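Local coordinates for protein ATP-dependent RNA helicase HrpB (PDB 6EUD) that hydrolyses ATP to ADP and phosphate as a bacterial DExH-box RNA helicase of the DEAH/RHA type that binds single-stranded RNA, at residues A[419-427]-A[439-447]; A[489-497]-A[555-566]. All blocks are in the same frame, centred on the assembly; numbering follows the deposited sequence.

Interaction 1. Residues A[419-427]-A[439-447]; sequences NDPRLAAML and AAKIAAILE
The carboxylate of Glu447 meets the side-chain amide of Asn419 with their planes 65° apart, and Glu447 OE2 comes to 3.4 Å from Asn419 CG. A water is held by the same oxygen, 3.0 Å from Glu447 OE2, and accepts from Asp420 N, so a single water links Glu447, at the end of its helix, to the N-cap residue of the other. Glu447 OE1 turns to a salt bridge with Arg471, which probably keeps the acid ionised. Asp420 OD2 accepts from Leu423 N as the capping bond.

Away from these polar groups the interface is aliphatic. Leu423 splits its methyls, CD1 lying 3.6 Å from Glu447 CG while CD2 leans on Leu446 CD1. Met426 runs straight out (chi1 -174°) and then bends at chi3, 58°, which brings CE to 3.7 Å from Ile442 CG2; the two side chains cross nearly at right angles. At the far end Leu427 CD2 sits 3.6 Å from Ala439 CB. The small side chains of Ala439 and Ala443 face the first helix, and the axes of the two segments run antiparallel, 9.3 Å apart. This is an antiparallel helical hairpin, consistent with the helix-bundle (ratchet) region of DEAH/RHA helicases.

Interaction 2. Residues A[489-497]-A[555-566]; sequences SLIAPLLAG and LLVDIDELVQRC
Leu555, Pro493 and Ala492 carry most of this contact, in which helix 491-497 packs against a strand-turn-helix unit made of strand 554-556, the short link after it and helix 559-565. The second partner belongs to a curled, mostly antiparallel sheet, consistent with the OB-fold domain of DEAH/RHA helicases, so the interface joins a helical region to a beta domain. The two short helices cross at -63°, 10.2 Å apart at closest approach.

Leu555 enters from the strand. Its CG is anti to the backbone N (chi1 -167°), which sends CD2 against the start of the helix, 3.5 Å from Ile491 CG2 and close to the backbone at Ala492 N. Leu495 comes in from one turn further along the helix: its CD1 lies 4.0 Å from Leu555 CB. On the strand side, Leu555 is tied by backbone hydrogen bonds to Ile536 in strand 534-542.

Ala492 CB lies where the strand and the following helix converge. That methyl touches Val557 CG1 at 3.8 Å and also lies near Leu562 CD1. The same Leu562 CD1 reaches on to Ala496 CB, again 3.8 Å away, so this one leucine methyl bridges two successive turns. The helix that carries it is N-capped by Asp558, whose OD2 accepts from Glu561 N through its anti lone pair.

Pro493 faces the last turn of that helix. Cys566 SG packs 4.0 Å from Pro493 CB, and Arg565 folds across the proline on the more open side of the contact. A bend at chi2, 54°, turns the arginine chain back, and Pro493 CB comes to rest 3.8 Å above the plane of the Arg565 guanidinium, over its centre.

How the interactions relate
Going down the chain from the N terminus, interaction 1 comes first: eleven residues, eight of them helical, separate its two segments, so it closes the short turn between helices 421-429 and 433-447. Interaction 2 opens only after that loop is finished, and it spans 57 residues, 26 of them in strands, before segment 555-566 returns to helix 491-498. The two loops therefore follow in series and neither nest nor cross. In space they meet on helix 491-498, where Met426 CG lies 3.5 Å from Leu494 O and Ile442 CD1 touches Ile491 CG2. That helix thus has the hairpin of interaction 1 packed against it as well as the sheet-bearing domain of interaction 2.

Interaction 1. Residues A[419-427]-A[439-447]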
ATOM      1  N   ASN A 419      -2.975  -5.188  19.475  1.00 42.61           N
ATOM      2  CA  ASN A 419      -1.564  -5.101  19.184  1.00 39.28           C
ATOM      3  C   ASN A 419      -1.269  -5.060  17.690  1.00 35.07           C
ATOM      4  O   ASN A 419      -2.179  -5.283  16.876  1.00 31.62           O
ATOM      5  CB  ASN A 419      -0.878  -6.332  19.805  1.00 42.26           C
ATOM      6  CG  ASN A 419       0.355  -5.976  20.506  1.00 48.80           C
ATOM      7  OD1 ASN A 419       0.495  -4.843  20.947  1.00 59.91           O
ATOM      8  ND2 ASN A 419       1.290  -6.907  20.593  1.00 48.55           N
ATOM      9  N   ASP A 420      -0.005  -4.847  17.314  1.00 29.56           N
ATOM     10  CA  ASP A 420       0.374  -5.161  15.945  1.00 33.54           C
ATOM     11  C   ASP A 420       0.030  -6.630  15.695  1.00 35.79           C
ATOM     12  O   ASP A 420       0.407  -7.484  16.499  1.00 34.30           O
ATOM     13  CB  ASP A 420       1.854  -4.934  15.666  1.00 35.35           C
ATOM     14  CG  ASP A 420       2.292  -5.605  14.363  1.00 41.56           C
ATOM     15  OD1 ASP A 420       2.152  -5.002  13.277  1.00 47.46           O
ATOM     16  OD2 ASP A 420       2.746  -6.759  14.416  1.00 42.11           O
ATOM     17  N   PRO A 421      -0.675  -6.926  14.578  1.00 35.27           N
ATOM     18  CA  PRO A 421      -1.205  -8.274  14.297  1.00 34.57           C
ATOM     19  C   PRO A 421      -0.177  -9.403  14.356  1.00 32.71           C
ATOM     20  O   PRO A 421      -0.494 -10.439  14.922  1.00 30.68           O
ATOM     21  CB  PRO A 421      -1.764  -8.139  12.883  1.00 34.59           C
ATOM     22  CG  PRO A 421      -2.204  -6.703  12.826  1.00 34.36           C
ATOM     23  CD  PRO A 421      -1.159  -5.937  13.600  1.00 31.52           C
ATOM     24  N   ARG A 422       1.012  -9.215  13.796  1.00 26.01           N
ATOM     25  CA  ARG A 422       2.061 -10.226  13.900  1.00 30.16           C
ATOM     26  C   ARG A 422       2.396 -10.486  15.381  1.00 31.05           C
ATOM     27  O   ARG A 422       2.497 -11.623  15.808  1.00 35.17           O
ATOM     28  CB  ARG A 422       3.310  -9.794  13.108  1.00 29.80           C
ATOM     29  CG  ARG A 422       3.064  -9.659  11.588  1.00 35.83           C
ATOM     30  CD  ARG A 422       4.268  -9.047  10.804  1.00 24.61           C
ATOM     31  NE  ARG A 422       4.966 -10.080  10.065  1.00 36.33           N
ATOM     32  CZ  ARG A 422       5.073 -10.153   8.748  1.00 39.77           C
ATOM     33  NH1 ARG A 422       4.577  -9.215   7.962  1.00 42.30           N
ATOM     34  NH2 ARG A 422       5.719 -11.170   8.222  1.00 46.24           N
ATOM     35  N   LEU A 423       2.530  -9.432  16.172  1.00 29.85           N
ATOM     36  CA  LEU A 423       2.840  -9.601  17.584  1.00 30.34           C
ATOM     37  C   LEU A 423       1.655 -10.206  18.368  1.00 35.11           C
ATOM     38  O   LEU A 423       1.841 -11.037  19.260  1.00 36.13           O
ATOM     39  CB  LEU A 423       3.258  -8.260  18.191  1.00 31.55           C
ATOM     40  CG  LEU A 423       4.536  -7.593  17.624  1.00 30.72           C
ATOM     41  CD1 LEU A 423       4.962  -6.375  18.468  1.00 30.43           C
ATOM     42  CD2 LEU A 423       5.702  -8.589  17.456  1.00 26.84           C
ATOM     43  N   ALA A 424       0.441  -9.790  18.025  1.00 32.68           N
ATOM     44  CA  ALA A 424      -0.768 -10.334  18.636  1.00 31.66           C
ATOM     45  C   ALA A 424      -0.893 -11.825  18.345  1.00 34.87           C
ATOM     46  O   ALA A 424      -1.259 -12.597  19.227  1.00 36.23           O
ATOM     47  CB  ALA A 424      -2.006  -9.599  18.136  1.00 28.35           C
ATOM     48  N   ALA A 425      -0.600 -12.205  17.099  1.00 30.72           N
ATOM     49  CA  ALA A 425      -0.621 -13.591  16.655  1.00 30.99           C
ATOM     50  C   ALA A 425       0.349 -14.431  17.491  1.00 35.29           C
ATOM     51  O   ALA A 425       0.021 -15.538  17.934  1.00 39.05           O
ATOM     52  CB  ALA A 425      -0.260 -13.676  15.172  1.00 29.20           C
ATOM     53  N   MET A 426       1.538 -13.888  17.715  1.00 32.40           N
ATOM     54  CA  MET A 426       2.541 -14.565  18.516  1.00 35.94           C
ATOM     55  C   MET A 426       2.024 -14.832  19.935  1.00 35.93           C
ATOM     56  O   MET A 426       2.113 -15.945  20.436  1.00 37.74           O
ATOM     57  CB  MET A 426       3.822 -13.738  18.547  1.00 37.35           C
ATOM     58  CG  MET A 426       5.008 -14.397  19.238  1.00 40.87           C
ATOM     59  SD  MET A 426       6.468 -13.331  19.043  1.00 45.64           S
ATOM     60  CE  MET A 426       5.842 -11.833  19.819  1.00 33.00           C
ATOM     61  N   LEU A 427       1.460 -13.808  20.561  1.00 33.81           N
ATOM     62  CA  LEU A 427       0.958 -13.918  21.914  1.00 38.76           C
ATOM     63  C   LEU A 427      -0.133 -14.984  22.044  1.00 42.67           C
ATOM     64  O   LEU A 427      -0.090 -15.817  22.952  1.00 41.30           O
ATOM     65  CB  LEU A 427       0.433 -12.561  22.381  1.00 40.11           C
ATOM     66  CG  LEU A 427       1.556 -11.617  22.805  1.00 41.05           C
ATOM     67  CD1 LEU A 427       1.078 -10.169  22.811  1.00 44.10           C
ATOM     68  CD2 LEU A 427       2.093 -12.029  24.175  1.00 34.75           C
ATOM     69  N   ALA A 439       6.440 -14.693  24.914  1.00 30.64           N
ATOM     70  CA  ALA A 439       5.863 -13.914  23.824  1.00 29.29           C
ATOM     71  C   ALA A 439       5.690 -12.432  24.191  1.00 32.07           C
ATOM     72  O   ALA A 439       5.922 -11.558  23.362  1.00 35.32           O
ATOM     73  CB  ALA A 439       4.506 -14.520  23.384  1.00 29.52           C
ATOM     74  N   ALA A 440       5.303 -12.147  25.431  1.00 33.13           N
ATOM     75  CA  ALA A 440       4.983 -10.778  25.846  1.00 32.73           C
ATOM     76  C   ALA A 440       6.232  -9.914  25.883  1.00 35.46           C
ATOM     77  O   ALA A 440       6.210  -8.732  25.499  1.00 37.36           O
ATOM     78  CB  ALA A 440       4.298 -10.777  27.217  1.00 29.52           C
ATOM     79  N   LYS A 441       7.316 -10.503  26.366  1.00 34.58           N
ATOM     80  CA  LYS A 441       8.592  -9.815  26.412  1.00 36.10           C
ATOM     81  C   LYS A 441       9.122  -9.566  24.998  1.00 32.94           C
ATOM     82  O   LYS A 441       9.548  -8.449  24.670  1.00 27.04           O
ATOM     83  CB  LYS A 441       9.612 -10.615  27.223  1.00 39.88           C
ATOM     84  CG  LYS A 441      10.990  -9.981  27.200  1.00 43.78           C
ATOM     85  CD  LYS A 441      11.635  -9.962  28.562  1.00 52.52           C
ATOM     86  CE  LYS A 441      12.784  -8.982  28.545  1.00 55.51           C
ATOM     87  NZ  LYS A 441      13.488  -8.954  29.850  1.00 59.63           N
ATOM     88  N   ILE A 442       9.089 -10.599  24.161  1.00 27.73           N
ATOM     89  CA  ILE A 442       9.503 -10.437  22.765  1.00 30.98           C
ATOM     90  C   ILE A 442       8.732  -9.300  22.114  1.00 33.65           C
ATOM     91  O   ILE A 442       9.300  -8.470  21.398  1.00 36.61           O
ATOM     92  CB  ILE A 442       9.292 -11.718  21.946  1.00 31.03           C
ATOM     93  CG1 ILE A 442      10.278 -12.805  22.396  1.00 37.01           C
ATOM     94  CG2 ILE A 442       9.457 -11.433  20.452  1.00 30.78           C
ATOM     95  CD1 ILE A 442      11.746 -12.499  22.054  1.00 39.43           C
ATOM     96  N   ALA A 443       7.434  -9.255  22.390  1.00 35.27           N
ATOM     97  CA  ALA A 443       6.559  -8.271  21.785  1.00 35.23           C
ATOM     98  C   ALA A 443       6.904  -6.866  22.274  1.00 34.19           C
ATOM     99  O   ALA A 443       6.911  -5.914  21.498  1.00 36.33           O
ATOM    100  CB  ALA A 443       5.101  -8.607  22.081  1.00 31.91           C
ATOM    101  N   ALA A 444       7.201  -6.734  23.558  1.00 32.09           N
ATOM    102  CA  ALA A 444       7.513  -5.418  24.084  1.00 33.67           C
ATOM    103  C   ALA A 444       8.826  -4.927  23.453  1.00 34.50           C
ATOM    104  O   ALA A 444       8.961  -3.757  23.103  1.00 38.49           O
ATOM    105  CB  ALA A 444       7.596  -5.446  25.609  1.00 32.02           C
ATOM    106  N   ILE A 445       9.769  -5.841  23.267  1.00 29.85           N
ATOM    107  CA  ILE A 445      11.016  -5.523  22.584  1.00 34.02           C
ATOM    108  C   ILE A 445      10.810  -5.058  21.139  1.00 37.71           C
ATOM    109  O   ILE A 445      11.318  -4.009  20.745  1.00 35.14           O
ATOM    110  CB  ILE A 445      11.965  -6.733  22.577  1.00 33.03           C
ATOM    111  CG1 ILE A 445      12.359  -7.070  24.009  1.00 26.60           C
ATOM    112  CG2 ILE A 445      13.208  -6.424  21.731  1.00 27.23           C
ATOM    113  CD1 ILE A 445      13.196  -8.298  24.120  1.00 38.25           C
ATOM    114  N   LEU A 446      10.085  -5.840  20.340  1.00 39.59           N
ATOM    115  CA  LEU A 446       9.869  -5.481  18.928  1.00 34.79           C
ATOM    116  C   LEU A 446       9.092  -4.158  18.747  1.00 35.80           C
ATOM    117  O   LEU A 446       9.284  -3.458  17.758  1.00 38.62           O
ATOM    118  CB  LEU A 446       9.168  -6.641  18.201  1.00 28.11           C
ATOM    119  CG  LEU A 446      10.065  -7.885  18.109  1.00 27.64           C
ATOM    120  CD1 LEU A 446       9.366  -9.104  17.495  1.00 29.05           C
ATOM    121  CD2 LEU A 446      11.325  -7.560  17.318  1.00 27.22           C
ATOM    122  N   GLU A 447       8.237  -3.808  19.712  1.00 40.35           N
ATOM    123  CA  GLU A 447       7.541  -2.510  19.733  1.00 41.19           C
ATOM    124  C   GLU A 447       8.452  -1.315  20.067  1.00 45.62           C
ATOM    125  O   GLU A 447       8.223  -0.197  19.606  1.00 43.28           O
ATOM    126  CB  GLU A 447       6.392  -2.542  20.753  1.00 37.53           C
ATOM    127  CG  GLU A 447       5.185  -3.314  20.313  1.00 38.84           C
ATOM    128  CD  GLU A 447       4.069  -3.367  21.362  1.00 45.77           C
ATOM    129  OE1 GLU A 447       4.195  -2.803  22.490  1.00 44.09           O
ATOM    130  OE2 GLU A 447       3.037  -3.986  21.033  1.00 46.18           O
TER
HETATM  131  O   HOH W   1       2.047  -3.183  18.372  1.00 38.48           O

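Interaction 2. Residues A[489-497]-A[555-566]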
ATOM      1  N   SER A 489      14.486 -20.425  25.400  1.00 39.42           N
ATOM      2  CA  SER A 489      14.334 -21.610  24.574  1.00 40.40           C
ATOM      3  C   SER A 489      12.937 -21.701  23.978  1.00 41.30           C
ATOM      4  O   SER A 489      12.675 -22.575  23.170  1.00 48.44           O
ATOM      5  CB  SER A 489      14.629 -22.883  25.376  1.00 43.65           C
ATOM      6  OG  SER A 489      13.574 -23.213  26.276  1.00 46.50           O
ATOM      7  N   LEU A 490      12.030 -20.821  24.382  1.00 38.64           N
ATOM      8  CA  LEU A 490      10.665 -20.886  23.859  1.00 38.38           C
ATOM      9  C   LEU A 490      10.415 -19.839  22.775  1.00 42.63           C
ATOM     10  O   LEU A 490       9.310 -19.754  22.240  1.00 46.55           O
ATOM     11  CB  LEU A 490       9.652 -20.700  24.979  1.00 36.43           C
ATOM     12  CG  LEU A 490       9.672 -21.750  26.090  1.00 40.10           C
ATOM     13  CD1 LEU A 490       8.732 -21.327  27.219  1.00 34.23           C
ATOM     14  CD2 LEU A 490       9.289 -23.127  25.525  1.00 40.31           C
ATOM     15  N   ILE A 491      11.444 -19.054  22.462  1.00 38.99           N
ATOM     16  CA  ILE A 491      11.308 -17.910  21.573  1.00 39.30           C
ATOM     17  C   ILE A 491      11.125 -18.326  20.121  1.00 43.51           C
ATOM     18  O   ILE A 491      10.187 -17.868  19.458  1.00 42.84           O
ATOM     19  CB  ILE A 491      12.530 -16.988  21.657  1.00 40.64           C
ATOM     20  CG1 ILE A 491      12.735 -16.480  23.084  1.00 38.03           C
ATOM     21  CG2 ILE A 491      12.384 -15.839  20.686  1.00 41.44           C
ATOM     22  CD1 ILE A 491      13.959 -15.623  23.249  1.00 35.42           C
ATOM     23  N   ALA A 492      12.015 -19.198  19.638  1.00 43.44           N
ATOM     24  CA  ALA A 492      12.056 -19.555  18.212  1.00 38.15           C
ATOM     25  C   ALA A 492      10.713 -20.054  17.654  1.00 35.51           C
ATOM     26  O   ALA A 492      10.283 -19.566  16.630  1.00 41.16           O
ATOM     27  CB  ALA A 492      13.154 -20.589  17.938  1.00 30.52           C
ATOM     28  N   PRO A 493      10.047 -21.017  18.309  1.00 38.25           N
ATOM     29  CA  PRO A 493       8.770 -21.412  17.692  1.00 40.84           C
ATOM     30  C   PRO A 493       7.683 -20.316  17.725  1.00 42.45           C
ATOM     31  O   PRO A 493       6.893 -20.230  16.784  1.00 45.91           O
ATOM     32  CB  PRO A 493       8.350 -22.634  18.506  1.00 39.26           C
ATOM     33  CG  PRO A 493       9.082 -22.493  19.809  1.00 41.48           C
ATOM     34  CD  PRO A 493      10.373 -21.826  19.498  1.00 39.21           C
ATOM     35  N   LEU A 494       7.662 -19.478  18.755  1.00 39.04           N
ATOM     36  CA  LEU A 494       6.759 -18.316  18.784  1.00 37.33           C
ATOM     37  C   LEU A 494       7.021 -17.339  17.632  1.00 36.90           C
ATOM     38  O   LEU A 494       6.094 -16.864  16.967  1.00 41.11           O
ATOM     39  CB  LEU A 494       6.900 -17.587  20.118  1.00 37.33           C
ATOM     40  CG  LEU A 494       6.391 -18.369  21.332  1.00 36.52           C
ATOM     41  CD1 LEU A 494       6.918 -17.727  22.586  1.00 35.04           C
ATOM     42  CD2 LEU A 494       4.875 -18.391  21.345  1.00 36.63           C
ATOM     43  N   LEU A 495       8.289 -17.038  17.403  1.00 31.85           N
ATOM     44  CA  LEU A 495       8.678 -16.194  16.295  1.00 38.62           C
ATOM     45  C   LEU A 495       8.355 -16.819  14.945  1.00 41.78           C
ATOM     46  O   LEU A 495       7.847 -16.148  14.044  1.00 44.63           O
ATOM     47  CB  LEU A 495      10.171 -15.899  16.344  1.00 40.14           C
ATOM     48  CG  LEU A 495      10.706 -14.718  17.132  1.00 38.17           C
ATOM     49  CD1 LEU A 495      12.147 -14.461  16.677  1.00 35.87           C
ATOM     50  CD2 LEU A 495       9.840 -13.474  16.965  1.00 34.49           C
ATOM     51  N   ALA A 496       8.688 -18.101  14.815  1.00 40.98           N
ATOM     52  CA  ALA A 496       8.465 -18.864  13.588  1.00 42.27           C
ATOM     53  C   ALA A 496       7.043 -18.698  13.056  1.00 44.34           C
ATOM     54  O   ALA A 496       6.855 -18.569  11.856  1.00 49.93           O
ATOM     55  CB  ALA A 496       8.765 -20.351  13.818  1.00 39.46           C
ATOM     56  N   GLY A 497       6.055 -18.690  13.948  1.00 38.58           N
ATOM     57  CA  GLY A 497       4.670 -18.542  13.542  1.00 37.57           C
ATOM     58  C   GLY A 497       4.365 -17.173  12.955  1.00 40.96           C
ATOM     59  O   GLY A 497       3.806 -17.066  11.861  1.00 45.30           O
ATOM     60  N   LEU A 555      17.165 -13.727  15.610  1.00 45.37           N
ATOM     61  CA  LEU A 555      17.386 -14.832  16.528  1.00 49.95           C
ATOM     62  C   LEU A 555      17.993 -15.982  15.744  1.00 46.71           C
ATOM     63  O   LEU A 555      17.600 -16.230  14.590  1.00 45.56           O
ATOM     64  CB  LEU A 555      16.073 -15.262  17.196  1.00 50.35           C
ATOM     65  CG  LEU A 555      16.264 -16.192  18.399  1.00 56.45           C
ATOM     66  CD1 LEU A 555      16.679 -15.388  19.631  1.00 48.75           C
ATOM     67  CD2 LEU A 555      15.021 -17.034  18.663  1.00 55.99           C
ATOM     68  N   LEU A 556      18.961 -16.663  16.351  1.00 48.31           N
ATOM     69  CA  LEU A 556      19.566 -17.822  15.718  1.00 57.72           C
ATOM     70  C   LEU A 556      18.730 -19.041  16.035  1.00 56.12           C
ATOM     71  O   LEU A 556      18.255 -19.213  17.155  1.00 54.69           O
ATOM     72  CB  LEU A 556      21.020 -18.019  16.163  1.00 59.46           C
ATOM     73  CG  LEU A 556      21.355 -18.623  17.522  1.00 64.16           C
ATOM     74  CD1 LEU A 556      21.498 -20.134  17.446  1.00 64.18           C
ATOM     75  CD2 LEU A 556      22.646 -17.998  18.064  1.00 70.45           C
ATOM     76  N   VAL A 557      18.529 -19.873  15.024  1.00 57.24           N
ATOM     77  CA  VAL A 557      17.725 -21.071  15.157  1.00 57.35           C
ATOM     78  C   VAL A 557      18.470 -22.264  14.580  1.00 63.78           C
ATOM     79  O   VAL A 557      19.148 -22.159  13.558  1.00 67.90           O
ATOM     80  CB  VAL A 557      16.367 -20.925  14.448  1.00 54.76           C
ATOM     81  CG1 VAL A 557      15.548 -19.829  15.102  1.00 54.50           C
ATOM     82  CG2 VAL A 557      16.562 -20.621  12.984  1.00 45.58           C
ATOM     83  N   ASP A 558      18.371 -23.395  15.259  1.00 66.31           N
ATOM     84  CA  ASP A 558      18.777 -24.650  14.660  1.00 68.41           C
ATOM     85  C   ASP A 558      17.613 -25.086  13.773  1.00 65.17           C
ATOM     86  O   ASP A 558      16.516 -25.365  14.262  1.00 66.21           O
ATOM     87  CB  ASP A 558      19.117 -25.686  15.732  1.00 75.30           C
ATOM     88  CG  ASP A 558      19.647 -26.977  15.147  1.00 80.35           C
ATOM     89  OD1 ASP A 558      20.877 -27.206  15.213  1.00 86.97           O
ATOM     90  OD2 ASP A 558      18.833 -27.765  14.625  1.00 77.91           O
ATOM     91  N   ILE A 559      17.842 -25.110  12.467  1.00 59.92           N
ATOM     92  CA  ILE A 559      16.744 -25.269  11.530  1.00 59.41           C
ATOM     93  C   ILE A 559      16.104 -26.636  11.662  1.00 59.29           C
ATOM     94  O   ILE A 559      14.907 -26.787  11.420  1.00 57.16           O
ATOM     95  CB  ILE A 559      17.202 -25.040  10.058  1.00 64.31           C
ATOM     96  CG1 ILE A 559      15.997 -24.955   9.115  1.00 57.74           C
ATOM     97  CG2 ILE A 559      18.208 -26.110   9.611  1.00 67.27           C
ATOM     98  CD1 ILE A 559      15.006 -23.890   9.482  1.00 54.54           C
ATOM     99  N   ASP A 560      16.895 -27.621  12.070  1.00 64.71           N
ATOM    100  CA  ASP A 560      16.408 -28.989  12.211  1.00 71.43           C
ATOM    101  C   ASP A 560      15.398 -29.098  13.352  1.00 71.70           C
ATOM    102  O   ASP A 560      14.379 -29.785  13.228  1.00 71.15           O
ATOM    103  CB  ASP A 560      17.579 -29.947  12.432  1.00 80.31           C
ATOM    104  CG  ASP A 560      18.523 -29.989  11.244  1.00 85.56           C
ATOM    105  OD1 ASP A 560      18.132 -30.542  10.189  1.00 87.92           O
ATOM    106  OD2 ASP A 560      19.647 -29.454  11.361  1.00 85.89           O
ATOM    107  N   GLU A 561      15.685 -28.415  14.455  1.00 69.87           N
ATOM    108  CA  GLU A 561      14.755 -28.331  15.564  1.00 67.20           C
ATOM    109  C   GLU A 561      13.491 -27.617  15.156  1.00 60.26           C
ATOM    110  O   GLU A 561      12.391 -28.049  15.485  1.00 58.59           O
ATOM    111  CB  GLU A 561      15.378 -27.587  16.725  1.00 70.40           C
ATOM    112  CG  GLU A 561      16.806 -27.889  16.902  1.00 76.56           C
ATOM    113  CD  GLU A 561      17.215 -27.829  18.339  1.00 83.72           C
ATOM    114  OE1 GLU A 561      16.586 -27.064  19.101  1.00 85.89           O
ATOM    115  OE2 GLU A 561      18.176 -28.534  18.699  1.00 85.20           O
ATOM    116  N   LEU A 562      13.659 -26.502  14.456  1.00 58.39           N
ATOM    117  CA  LEU A 562      12.539 -25.627  14.142  1.00 60.08           C
ATOM    118  C   LEU A 562      11.554 -26.315  13.223  1.00 59.94           C
ATOM    119  O   LEU A 562      10.346 -26.271  13.446  1.00 63.63           O
ATOM    120  CB  LEU A 562      13.032 -24.328  13.507  1.00 64.13           C
ATOM    121  CG  LEU A 562      11.998 -23.208  13.415  1.00 64.02           C
ATOM    122  CD1 LEU A 562      11.459 -22.855  14.800  1.00 64.62           C
ATOM    123  CD2 LEU A 562      12.603 -21.990  12.734  1.00 60.94           C
ATOM    124  N   VAL A 563      12.081 -26.957  12.191  1.00 59.04           N
ATOM    125  CA  VAL A 563      11.255 -27.668  11.225  1.00 57.23           C
ATOM    126  C   VAL A 563      10.573 -28.857  11.897  1.00 57.81           C
ATOM    127  O   VAL A 563       9.440 -29.219  11.574  1.00 56.96           O
ATOM    128  CB  VAL A 563      12.100 -28.148  10.027  1.00 54.72           C
ATOM    129  CG1 VAL A 563      11.308 -29.109   9.168  1.00 53.27           C
ATOM    130  CG2 VAL A 563      12.600 -26.958   9.233  1.00 45.15           C
ATOM    131  N   GLN A 564      11.273 -29.456  12.848  1.00 59.01           N
ATOM    132  CA  GLN A 564      10.698 -30.542  13.611  1.00 65.33           C
ATOM    133  C   GLN A 564       9.617 -30.006  14.548  1.00 66.65           C
ATOM    134  O   GLN A 564       8.546 -30.597  14.670  1.00 68.72           O
ATOM    135  CB  GLN A 564      11.785 -31.283  14.392  1.00 69.98           C
ATOM    136  CG  GLN A 564      12.167 -32.629  13.791  1.00 75.32           C
ATOM    137  CD  GLN A 564      11.053 -33.656  13.921  1.00 77.85           C
ATOM    138  OE1 GLN A 564      10.702 -34.066  15.029  1.00 82.95           O
ATOM    139  NE2 GLN A 564      10.485 -34.067  12.789  1.00 71.49           N
ATOM    140  N   ARG A 565       9.902 -28.877  15.190  1.00 65.41           N
ATOM    141  CA  ARG A 565       8.962 -28.238  16.106  1.00 64.38           C
ATOM    142  C   ARG A 565       7.765 -27.651  15.357  1.00 61.42           C
ATOM    143  O   ARG A 565       6.643 -27.640  15.872  1.00 60.59           O
ATOM    144  CB  ARG A 565       9.681 -27.151  16.914  1.00 69.15           C
ATOM    145  CG  ARG A 565       8.790 -26.316  17.816  1.00 74.38           C
ATOM    146  CD  ARG A 565       7.959 -27.188  18.744  1.00 80.94           C
ATOM    147  NE  ARG A 565       7.331 -26.428  19.824  1.00 84.21           N
ATOM    148  CZ  ARG A 565       6.247 -25.668  19.680  1.00 81.80           C
ATOM    149  NH1 ARG A 565       5.672 -25.540  18.490  1.00 74.49           N
ATOM    150  NH2 ARG A 565       5.746 -25.022  20.729  1.00 84.76           N
ATOM    151  N   CYS A 566       8.014 -27.182  14.135  1.00 58.15           N
ATOM    152  CA  CYS A 566       7.009 -26.485  13.336  1.00 55.48           C
ATOM    153  C   CYS A 566       6.985 -27.024  11.910  1.00 60.35           C
ATOM    154  O   CYS A 566       7.439 -26.351  10.974  1.00 58.55           O
ATOM    155  CB  CYS A 566       7.283 -24.973  13.309  1.00 53.47           C
ATOM    156  SG  CYS A 566       7.654 -24.180  14.912  1.00 61.13           S
TER